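PDB 4GQ2: nucleoporin nup120, which serves as a structural component of the nuclear pore complex, belonging to the npc107-120 complex and interacting with nup107. Local coordinates for residues L424-F428 / L467-L472. Sequence-based numbering, arbitrary orientation.
Sequences LQHIF and LKNAVL
This is an apolar helix-helix contact in the helical part of nup120 beside its beta-propeller, between helix 419-428 and helix 464-478, which come from a run of helices inserted between propeller strands 390-395 and 520-525. Leu424-Ile427 and Leu467-Leu472 are alpha-helical (phi near -60°, psi near -45°), with Phe428 N hydrogen-bonded to Leu424 O (3.1 Å) and Leu472 N to Lys468 O (3.0 Å). Their axes come no closer than 11.3 Å and their directions differ by 127°; at that distance side chains, not backbones, fill the gap, and the nearest CA atoms, of Leu424 and Leu472, stay 7.2 Å apart. One turn apart, Leu424 (chi1 t, chi2 p) and Phe428 (chi1 m, chi2 88°) point across. With chi1 m and chi2 t, Lys468 lays its aliphatic chain over one face of the Phe428 ring: its CG sits 3.5 Å from the ring centroid, almost on the normal, a CH-pi contact. At the ring edge Phe428 CZ meets Val471 CG2 and Phe428 CE2 meets Leu467 CD2, both at 4.1 Å. Leu424 CD1 reaches Lys468 O at 3.7 Å. Ile437 of helix 434-443 packs on Phe428 and Val471, Trp503 of helix 492-515 touches Leu424 and Val471, and apolar side chains of the neighbouring Nup37 chain pack against Asn469 and Leu472.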
ATOM      1  N   LEU A 424       9.788   7.343   0.768  1.00 34.44           N
ATOM      2  CA  LEU A 424       8.572   7.305   1.572  1.00 32.51           C
ATOM      3  C   LEU A 424       7.916   5.928   1.458  1.00 39.14           C
ATOM      4  O   LEU A 424       7.553   5.329   2.471  1.00 37.61           O
ATOM      5  CB  LEU A 424       7.605   8.396   1.130  1.00 30.20           C
ATOM      6  CG  LEU A 424       6.370   8.677   1.979  1.00 35.49           C
ATOM      7  CD1 LEU A 424       6.769   9.388   3.265  1.00 41.57           C
ATOM      8  CD2 LEU A 424       5.355   9.503   1.196  1.00 26.27           C
ATOM      9  N   GLN A 425       7.787   5.424   0.231  1.00 34.70           N
ATOM     10  CA  GLN A 425       7.263   4.076   0.022  1.00 43.66           C
ATOM     11  C   GLN A 425       8.046   3.038   0.819  1.00 44.05           C
ATOM     12  O   GLN A 425       7.458   2.240   1.548  1.00 41.80           O
ATOM     13  CB  GLN A 425       7.246   3.699  -1.459  1.00 51.89           C
ATOM     14  CG  GLN A 425       5.860   3.740  -2.082  1.00 66.07           C
ATOM     15  CD  GLN A 425       5.511   2.466  -2.847  1.00 79.73           C
ATOM     16  OE1 GLN A 425       4.429   2.353  -3.426  1.00 77.12           O
ATOM     17  NE2 GLN A 425       6.423   1.498  -2.844  1.00 75.79           N
ATOM     18  N   HIS A 426       9.369   3.083   0.699  1.00 40.34           N
ATOM     19  CA  HIS A 426      10.249   2.149   1.381  1.00 42.56           C
ATOM     20  C   HIS A 426      10.117   2.165   2.885  1.00 43.86           C
ATOM     21  O   HIS A 426      10.077   1.113   3.521  1.00 59.37           O
ATOM     22  CB  HIS A 426      11.703   2.392   0.975  1.00 51.50           C
ATOM     23  CG  HIS A 426      12.691   1.577   1.769  1.00 67.60           C
ATOM     24  ND1 HIS A 426      13.344   2.071   2.837  1.00 85.68           N
ATOM     25  CD2 HIS A 426      13.097   0.251   1.639  1.00 82.01           C
ATOM     26  CE1 HIS A 426      14.137   1.118   3.359  1.00 90.23           C
ATOM     27  NE2 HIS A 426      13.985   0.004   2.623  1.00 89.95           N
ATOM     28  N   ILE A 427      10.047   3.352   3.470  1.00 37.83           N
ATOM     29  CA  ILE A 427       9.939   3.482   4.922  1.00 38.82           C
ATOM     30  C   ILE A 427       8.583   3.008   5.469  1.00 42.51           C
ATOM     31  O   ILE A 427       8.525   2.405   6.538  1.00 45.45           O
ATOM     32  CB  ILE A 427      10.223   4.930   5.361  1.00 38.59           C
ATOM     33  CG1 ILE A 427      11.690   5.269   5.082  1.00 35.18           C
ATOM     34  CG2 ILE A 427       9.887   5.141   6.837  1.00 38.71           C
ATOM     35  CD1 ILE A 427      12.008   6.746   5.170  1.00 31.35           C
ATOM     36  N   PHE A 428       7.502   3.278   4.739  1.00 36.49           N
ATOM     37  CA  PHE A 428       6.165   2.917   5.208  1.00 42.26           C
ATOM     38  C   PHE A 428       5.691   1.512   4.826  1.00 43.51           C
ATOM     39  O   PHE A 428       4.610   1.092   5.231  1.00 58.93           O
ATOM     40  CB  PHE A 428       5.148   3.989   4.814  1.00 32.21           C
ATOM     41  CG  PHE A 428       5.186   5.189   5.714  1.00 33.66           C
ATOM     42  CD1 PHE A 428       6.044   6.252   5.444  1.00 31.61           C
ATOM     43  CD2 PHE A 428       4.403   5.232   6.865  1.00 32.08           C
ATOM     44  CE1 PHE A 428       6.098   7.349   6.291  1.00 39.61           C
ATOM     45  CE2 PHE A 428       4.452   6.325   7.715  1.00 33.55           C
ATOM     46  CZ  PHE A 428       5.298   7.386   7.426  1.00 39.05           C
ATOM     47  N   LEU A 467       0.696  11.338   8.975  1.00 37.85           N
ATOM     48  CA  LEU A 467       2.044  10.947   9.397  1.00 44.05           C
ATOM     49  C   LEU A 467       3.014  10.918   8.217  1.00 40.19           C
ATOM     50  O   LEU A 467       4.124  11.456   8.306  1.00 35.56           O
ATOM     51  CB  LEU A 467       2.037   9.592  10.122  1.00 43.74           C
ATOM     52  CG  LEU A 467       3.363   9.110  10.721  1.00 38.02           C
ATOM     53  CD1 LEU A 467       3.902  10.101  11.744  1.00 33.86           C
ATOM     54  CD2 LEU A 467       3.191   7.737  11.352  1.00 33.32           C
ATOM     55  N   LYS A 468       2.580  10.288   7.123  1.00 42.25           N
ATOM     56  CA  LYS A 468       3.335  10.250   5.867  1.00 40.60           C
ATOM     57  C   LYS A 468       3.674  11.649   5.374  1.00 36.53           C
ATOM     58  O   LYS A 468       4.821  11.928   5.040  1.00 34.08           O
ATOM     59  CB  LYS A 468       2.561   9.495   4.784  1.00 40.29           C
ATOM     60  CG  LYS A 468       2.814   8.000   4.777  1.00 49.00           C
ATOM     61  CD  LYS A 468       2.626   7.424   3.386  1.00 51.94           C
ATOM     62  CE  LYS A 468       1.312   6.682   3.267  1.00 59.17           C
ATOM     63  NZ  LYS A 468       1.317   5.491   4.162  1.00 78.94           N
ATOM     64  N   ASN A 469       2.667  12.518   5.338  1.00 34.11           N
ATOM     65  CA  ASN A 469       2.843  13.914   4.947  1.00 40.83           C
ATOM     66  C   ASN A 469       3.769  14.700   5.877  1.00 41.23           C
ATOM     67  O   ASN A 469       4.510  15.573   5.428  1.00 42.08           O
ATOM     68  CB  ASN A 469       1.482  14.606   4.837  1.00 39.03           C
ATOM     69  CG  ASN A 469       0.587  13.960   3.791  1.00 52.65           C
ATOM     70  OD1 ASN A 469       1.064  13.325   2.842  1.00 64.07           O
ATOM     71  ND2 ASN A 469      -0.716  14.112   3.962  1.00 46.72           N
ATOM     72  N   ALA A 470       3.722  14.374   7.168  1.00 33.51           N
ATOM     73  CA  ALA A 470       4.518  15.055   8.163  1.00 36.96           C
ATOM     74  C   ALA A 470       5.985  14.650   8.011  1.00 43.65           C
ATOM     75  O   ALA A 470       6.876  15.493   8.127  1.00 43.73           O
ATOM     76  CB  ALA A 470       3.997  14.745   9.561  1.00 31.46           C
ATOM     77  N   VAL A 471       6.219  13.364   7.737  1.00 41.37           N
ATOM     78  CA  VAL A 471       7.569  12.855   7.487  1.00 37.58           C
ATOM     79  C   VAL A 471       8.152  13.527   6.257  1.00 39.12           C
ATOM     80  O   VAL A 471       9.233  14.100   6.332  1.00 43.66           O
ATOM     81  CB  VAL A 471       7.608  11.312   7.337  1.00 37.61           C
ATOM     82  CG1 VAL A 471       8.933  10.857   6.745  1.00 39.14           C
ATOM     83  CG2 VAL A 471       7.422  10.638   8.684  1.00 30.75           C
ATOM     84  N   LEU A 472       7.421  13.480   5.140  1.00 39.22           N
ATOM     85  CA  LEU A 472       7.880  14.088   3.900  1.00 36.11           C
ATOM     86  C   LEU A 472       8.106  15.585   4.078  1.00 42.24           C
ATOM     87  O   LEU A 472       9.134  16.124   3.655  1.00 35.92           O
ATOM     88  CB  LEU A 472       6.898  13.835   2.743  1.00 31.51           C
ATOM     89  CG  LEU A 472       7.326  14.390   1.367  1.00 31.89           C
ATOM     90  CD1 LEU A 472       6.761  13.572   0.216  1.00 36.37           C
ATOM     91  CD2 LEU A 472       6.958  15.859   1.194  1.00 32.64           C
TER